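Cell surface protein (Putative S-layer protein) (Clostridioides difficile R20291, PDB 5NJL) has an extended three-domain fold, shows cell adhesion in vitro and probably serves as a cell-wall adhesin of the surface layer. Local coordinates at residues E16-V21 / E59-V64; D23-K28 / Y40-G45. All blocks are in the same frame, centred on the assembly; numbering follows the deposited sequence.

Contact 1 of 2, residues E16-V21 / E59-V64; sequences ELVSKV and ELEKLV. With SO4 (sulfate ion), chain B.
Val18 and Glu61 meet at about a right angle, the valine methyl CG1 resting on the aliphatic shaft of the glutamate, 3.7 Å from Glu61 CG. The glutamate owes this to its conformation. Its side chain does not leave CA pointing at helix 16-21, but CG stands opposite the carbonyl carbon (chi1 -68°) and the chain then runs on extended, which carries the carboxylate past the valine, with Glu61 OE2 3.8 Å from Val18 CG1. A glutamate suits this partly exposed position because its methylenes can lie against a hydrocarbon while its charged end reaches further; OE2 also forms a long, weak ion pair with Arg22.

Closer to the sheet the contact turns wholly apolar. Leu60 holds CG opposite its own backbone N (chi1 171°), and the branch ending in CD2 continues straight out toward the other helix. This methyl is shared by two valines one helical turn apart, lying 4.4 Å from Val18 CG2 and 4.3 Å from Val21 CG1. Val18 thus uses both methyls: CG1 meets Glu61, and CG2 faces both Leu60 and Glu61. The short beta-branched valines present methyls close to their backbone, and the longer leucine spans the gap to them; even so, the touch is light, with the segment axes 10.7 Å apart.

On a different side of helix 16-21, Ser19 bonds back to the carbonyl of Thr15 and approaches a sulfate ion, probably from the crystallisation liquor; that approach is too short to be trusted in detail.

Leu60 and Val21 also reach down onto strands 40-45 and 72-79. Two neighbouring helices, nearly antiparallel at 170° and laid side by side on one face of a mixed sheet, make up a two-layer alpha/beta sandwich.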
loop_
_atom_site.group_PDB
_atom_site.type_symbol
_atom_site.label_atom_id
_atom_site.label_comp_id
_atom_site.label_asym_id
_atom_site.label_seq_id
_atom_site.Cartn_x
_atom_site.Cartn_y
_atom_site.Cartn_z
ATOM N N GLU A 16 -4.739 -9.127 -20.044
ATOM C CA GLU A 16 -4.529 -7.744 -19.598
ATOM C C GLU A 16 -3.716 -7.678 -18.300
ATOM O O GLU A 16 -2.886 -6.786 -18.151
ATOM C CB GLU A 16 -5.859 -6.983 -19.421
ATOM C CG GLU A 16 -6.577 -6.650 -20.734
ATOM C CD GLU A 16 -7.400 -5.355 -20.661
ATOM O OE1 GLU A 16 -7.430 -4.613 -21.674
ATOM O OE2 GLU A 16 -8.009 -5.065 -19.598
ATOM N N LEU A 17 -3.952 -8.598 -17.368
ATOM C CA LEU A 17 -3.149 -8.662 -16.149
ATOM C C LEU A 17 -1.667 -8.983 -16.461
ATOM O O LEU A 17 -0.748 -8.369 -15.896
ATOM C CB LEU A 17 -3.695 -9.698 -15.182
ATOM C CG LEU A 17 -2.908 -9.868 -13.888
ATOM C CD1 LEU A 17 -2.973 -8.595 -13.056
ATOM C CD2 LEU A 17 -3.385 -11.044 -13.067
ATOM N N VAL A 18 -1.438 -9.954 -17.343
ATOM C CA VAL A 18 -0.066 -10.287 -17.766
ATOM C C VAL A 18 0.647 -9.078 -18.322
ATOM O O VAL A 18 1.793 -8.822 -17.952
ATOM C CB VAL A 18 -0.040 -11.460 -18.763
ATOM C CG1 VAL A 18 1.304 -11.574 -19.477
ATOM C CG2 VAL A 18 -0.379 -12.730 -18.016
ATOM N N SER A 19 -0.026 -8.328 -19.187
ATOM C CA SER A 19 0.551 -7.130 -19.755
ATOM C C SER A 19 0.917 -6.093 -18.702
ATOM O O SER A 19 2.021 -5.527 -18.745
ATOM C CB SER A 19 -0.379 -6.532 -20.801
ATOM O OG SER A 19 -0.598 -7.503 -21.801
ATOM N N LYS A 20 0.015 -5.863 -17.758
ATOM C CA LYS A 20 0.276 -4.897 -16.678
ATOM C C LYS A 20 1.379 -5.361 -15.733
ATOM O O LYS A 20 2.262 -4.579 -15.396
ATOM C CB LYS A 20 -1.000 -4.594 -15.891
ATOM C CG LYS A 20 -2.017 -3.796 -16.705
ATOM C CD LYS A 20 -3.214 -3.358 -15.852
ATOM C CE LYS A 20 -4.057 -2.284 -16.539
ATOM N NZ LYS A 20 -5.053 -2.896 -17.464
ATOM N N VAL A 21 1.343 -6.622 -15.318
ATOM C CA VAL A 21 2.352 -7.156 -14.400
ATOM C C VAL A 21 3.740 -7.221 -15.069
ATOM O O VAL A 21 4.768 -6.990 -14.411
ATOM C CB VAL A 21 1.938 -8.504 -13.834
ATOM C CG1 VAL A 21 3.024 -9.111 -12.960
ATOM C CG2 VAL A 21 0.675 -8.344 -13.021
ATOM N N GLU A 59 6.861 -16.948 -15.123
ATOM C CA GLU A 59 6.346 -17.811 -14.073
ATOM C C GLU A 59 4.827 -17.678 -13.929
ATOM O O GLU A 59 4.135 -18.682 -13.713
ATOM C CB GLU A 59 7.020 -17.545 -12.734
ATOM C CG GLU A 59 8.491 -17.911 -12.711
ATOM C CD GLU A 59 9.102 -17.602 -11.363
ATOM O OE1 GLU A 59 8.732 -18.265 -10.374
ATOM O OE2 GLU A 59 9.923 -16.680 -11.308
ATOM N N LEU A 60 4.330 -16.447 -14.048
ATOM C CA LEU A 60 2.885 -16.191 -14.002
ATOM C C LEU A 60 2.206 -16.709 -15.262
ATOM O O LEU A 60 1.171 -17.358 -15.181
ATOM C CB LEU A 60 2.588 -14.703 -13.806
ATOM C CG LEU A 60 1.125 -14.281 -13.945
ATOM C CD1 LEU A 60 0.301 -14.943 -12.868
ATOM C CD2 LEU A 60 1.031 -12.771 -13.860
ATOM N N GLU A 61 2.768 -16.396 -16.424
ATOM C CA GLU A 61 2.209 -16.883 -17.695
ATOM C C GLU A 61 2.068 -18.395 -17.732
ATOM O O GLU A 61 1.014 -18.905 -18.127
ATOM C CB GLU A 61 3.006 -16.403 -18.884
ATOM C CG GLU A 61 2.906 -14.925 -19.097
ATOM C CD GLU A 61 3.884 -14.417 -20.125
ATOM O OE1 GLU A 61 5.110 -14.243 -19.814
ATOM O OE2 GLU A 61 3.409 -14.161 -21.247
ATOM N N LYS A 62 3.095 -19.114 -17.297
ATOM C CA LYS A 62 3.017 -20.575 -17.247
ATOM C C LYS A 62 1.858 -21.096 -16.374
ATOM O O LYS A 62 1.159 -22.046 -16.748
ATOM C CB LYS A 62 4.330 -21.179 -16.760
ATOM C CG LYS A 62 4.437 -22.679 -16.991
ATOM C CD LYS A 62 5.791 -23.230 -16.553
ATOM C CE LYS A 62 5.767 -24.763 -16.599
ATOM N NZ LYS A 62 7.039 -25.354 -16.103
ATOM N N LEU A 63 1.677 -20.482 -15.211
ATOM C CA LEU A 63 0.647 -20.885 -14.274
ATOM C C LEU A 63 -0.746 -20.552 -14.796
ATOM O O LEU A 63 -1.645 -21.384 -14.686
ATOM C CB LEU A 63 0.879 -20.257 -12.892
ATOM C CG LEU A 63 2.063 -20.844 -12.112
ATOM C CD1 LEU A 63 2.489 -19.954 -10.950
ATOM C CD2 LEU A 63 1.730 -22.230 -11.574
ATOM N N VAL A 64 -0.906 -19.356 -15.361
ATOM C CA VAL A 64 -2.175 -18.922 -15.965
ATOM C C VAL A 64 -2.526 -19.850 -17.130
ATOM O O VAL A 64 -3.629 -20.393 -17.166
ATOM C CB VAL A 64 -2.123 -17.461 -16.441
ATOM C CG1 VAL A 64 -3.360 -17.100 -17.267
ATOM C CG2 VAL A 64 -1.994 -16.514 -15.249
HETATM S S SO4 B . 1.530 -6.095 -24.366
HETATM O O1 SO4 B . 1.093 -7.209 -23.518
HETATM O O2 SO4 B . 2.191 -6.685 -25.562
HETATM O O3 SO4 B . 0.347 -5.295 -24.777
HETATM O O4 SO4 B . 2.473 -5.214 -23.632
#

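Contact 2 of 2, residues D23-K28 / Y40-G45; sequences DLMSQK and YEIKVG
Leu24 lays its methyl CD2 over one face of the Tyr40 ring in a CH-pi contact, 4.0 Å from the ring centroid and only 15° off the ring normal. The methyl is displaced from the middle toward the rim, with Tyr40 CE2 and CZ nearest. A branched leucine suits the spot, since one methyl can meet the aromatic face while the side chain also touches Ile77 of strand 72-79.

The second apolar pair is Met25 with Ile42. Although Met25 sets out away from the strand, CG lies opposite its carbonyl carbon (chi1 -68°) and passes back within 3.7 Å of Ile42 CG1; the thioether sulfur SD follows, also near Ile42 CG1. The flexible methionine, bent at its last torsion, can also lean on Ile54 and Ile57. These two contacts set residues 23-25 of helix 14-25 against strand 40-45, an inner strand of the mixed sheet between strands 72-79 and 52-54, so that the helix packs across the sheet face in the manner of an alpha/beta sandwich.

Polar contacts gather around residues 24-27. A single water donates to Leu24 O and to Gln27 O, each at 2.7 Å, and accepts from Tyr40 N at 2.9 Å, thereby joining this turn to the start of the strand. Gln27 N bonds back to Leu24 O, which also lies 3.4 Å from Tyr40 CD2. Ser26 OG closes on Asp23 O at 2.7 Å, a short serine side chain well placed to tie down the carbonyl of the residue three before it.

Gln27 OE1 comes to the edge of the tyrosine ring, in its plane and 3.5 Å from Tyr40 CE2, with the amide turned 83° to the ring. Such an oxygen favours the slightly positive C-H rim.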
loop_
_atom_site.group_PDB
_atom_site.type_symbol
_atom_site.label_atom_id
_atom_site.label_comp_id
_atom_site.label_asym_id
_atom_site.label_seq_id
_atom_site.Cartn_x
_atom_site.Cartn_y
_atom_site.Cartn_z
ATOM N N ASP A 23 4.895 -5.058 -17.172
ATOM C CA ASP A 23 5.419 -3.693 -17.066
ATOM C C ASP A 23 5.883 -3.362 -15.635
ATOM O O ASP A 23 6.944 -2.750 -15.465
ATOM C CB ASP A 23 4.415 -2.669 -17.627
ATOM C CG ASP A 23 4.191 -2.819 -19.145
ATOM O OD1 ASP A 23 5.028 -3.446 -19.844
ATOM O OD2 ASP A 23 3.167 -2.305 -19.642
ATOM N N LEU A 24 5.129 -3.792 -14.618
ATOM C CA LEU A 24 5.522 -3.602 -13.219
ATOM C C LEU A 24 6.818 -4.297 -12.894
ATOM O O LEU A 24 7.672 -3.734 -12.202
ATOM C CB LEU A 24 4.462 -4.125 -12.253
ATOM C CG LEU A 24 3.118 -3.373 -12.242
ATOM C CD1 LEU A 24 2.221 -4.080 -11.267
ATOM C CD2 LEU A 24 3.256 -1.888 -11.903
ATOM N N MET A 25 6.960 -5.531 -13.372
ATOM C CA MET A 25 8.150 -6.334 -13.046
ATOM C C MET A 25 9.419 -5.791 -13.718
ATOM O O MET A 25 10.516 -6.071 -13.250
ATOM C CB MET A 25 7.942 -7.808 -13.401
ATOM C CG MET A 25 6.916 -8.495 -12.520
ATOM S SD MET A 25 6.694 -10.261 -12.826
ATOM C CE MET A 25 8.067 -10.965 -11.914
ATOM N N SER A 26 9.271 -5.015 -14.786
ATOM C CA SER A 26 10.417 -4.410 -15.452
ATOM C C SER A 26 10.896 -3.161 -14.715
ATOM O O SER A 26 11.953 -2.629 -15.063
ATOM C CB SER A 26 10.099 -4.077 -16.919
ATOM O OG SER A 26 9.118 -3.054 -17.006
ATOM N N GLN A 27 10.144 -2.684 -13.703
ATOM C CA GLN A 27 10.478 -1.411 -13.077
ATOM C C GLN A 27 11.500 -1.653 -11.981
ATOM O O GLN A 27 11.281 -2.457 -11.091
ATOM C CB GLN A 27 9.243 -0.707 -12.523
ATOM C CG GLN A 27 8.299 -0.217 -13.589
ATOM C CD GLN A 27 7.144 0.543 -13.004
ATOM O OE1 GLN A 27 7.305 1.295 -12.027
ATOM N NE2 GLN A 27 5.962 0.361 -13.592
ATOM N N LYS A 28 12.598 -0.914 -12.055
ATOM C CA LYS A 28 13.697 -1.011 -11.109
ATOM C C LYS A 28 13.966 0.362 -10.453
ATOM O O LYS A 28 13.741 1.415 -11.051
ATOM C CB LYS A 28 14.976 -1.444 -11.848
ATOM C CG LYS A 28 14.906 -2.769 -12.620
ATOM C CD LYS A 28 16.045 -2.831 -13.638
ATOM C CE LYS A 28 16.291 -4.242 -14.139
ATOM N NZ LYS A 28 15.100 -4.778 -14.866
ATOM N N TYR A 40 8.726 -3.800 -7.472
ATOM C CA TYR A 40 7.538 -4.596 -7.161
ATOM C C TYR A 40 7.841 -6.033 -6.812
ATOM O O TYR A 40 8.831 -6.642 -7.305
ATOM C CB TYR A 40 6.522 -4.490 -8.313
ATOM C CG TYR A 40 6.008 -3.089 -8.483
ATOM C CD1 TYR A 40 4.913 -2.623 -7.725
ATOM C CD2 TYR A 40 6.632 -2.189 -9.347
ATOM C CE1 TYR A 40 4.464 -1.319 -7.847
ATOM C CE2 TYR A 40 6.194 -0.888 -9.468
ATOM C CZ TYR A 40 5.100 -0.463 -8.717
ATOM O OH TYR A 40 4.666 0.826 -8.834
ATOM N N GLU A 41 7.023 -6.561 -5.889
ATOM C CA GLU A 41 7.098 -7.929 -5.463
ATOM C C GLU A 41 5.781 -8.572 -5.870
ATOM O O GLU A 41 4.706 -8.153 -5.411
ATOM C CB GLU A 41 7.295 -8.071 -3.951
ATOM C CG GLU A 41 7.491 -9.507 -3.487
ATOM C CD GLU A 41 7.822 -9.613 -2.011
ATOM O OE1 GLU A 41 8.915 -9.203 -1.610
ATOM O OE2 GLU A 41 6.996 -10.113 -1.241
ATOM N N ILE A 42 5.880 -9.584 -6.729
ATOM C CA ILE A 42 4.694 -10.278 -7.238
ATOM C C ILE A 42 4.705 -11.667 -6.653
ATOM O O ILE A 42 5.738 -12.364 -6.679
ATOM C CB ILE A 42 4.697 -10.374 -8.775
ATOM C CG1 ILE A 42 4.968 -9.020 -9.411
ATOM C CG2 ILE A 42 3.383 -10.977 -9.285
ATOM C CD1 ILE A 42 3.984 -7.933 -9.067
ATOM N N LYS A 43 3.566 -12.076 -6.099
ATOM C CA LYS A 43 3.432 -13.406 -5.579
ATOM C C LYS A 43 2.236 -14.084 -6.266
ATOM O O LYS A 43 1.283 -13.425 -6.673
ATOM C CB LYS A 43 3.227 -13.411 -4.070
ATOM C CG LYS A 43 4.373 -12.891 -3.231
ATOM C CD LYS A 43 4.034 -13.109 -1.764
ATOM C CE LYS A 43 5.006 -12.387 -0.856
ATOM N NZ LYS A 43 4.886 -12.908 0.533
ATOM N N VAL A 44 2.358 -15.379 -6.456
ATOM C CA VAL A 44 1.335 -16.187 -7.168
ATOM C C VAL A 44 1.187 -17.493 -6.418
ATOM O O VAL A 44 2.176 -18.076 -5.976
ATOM C CB VAL A 44 1.741 -16.489 -8.631
ATOM C CG1 VAL A 44 0.624 -17.226 -9.364
ATOM C CG2 VAL A 44 2.052 -15.206 -9.368
ATOM N N GLY A 45 -0.056 -17.946 -6.255
ATOM C CA GLY A 45 -0.320 -19.269 -5.683
ATOM C C GLY A 45 -1.785 -19.654 -5.840
ATOM O O GLY A 45 -2.615 -18.830 -6.252
HETATM O O HOH W 1 9.512 -4.302 -10.265
#

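Overall arrangement
Both contacts draw on helix 14-25. Contact 1 uses its middle, against helix 57-65, whereas contact 2 uses its C-terminal end and the loop beyond, against strand 40-45. One therefore joins helix to helix within a layer, and the other joins that layer to the sheet. Contact 1 is partly buried and almost purely aliphatic; contact 2 lies at the surface and adds an aromatic face, an amide and a bridging water. Their centres are 10 Å apart and they merge in one apolar layer, where Val21 CG1 packs 4.0 Å from Ile42 CG1 and Leu63 CD1 3.7 Å from Val44 CG1.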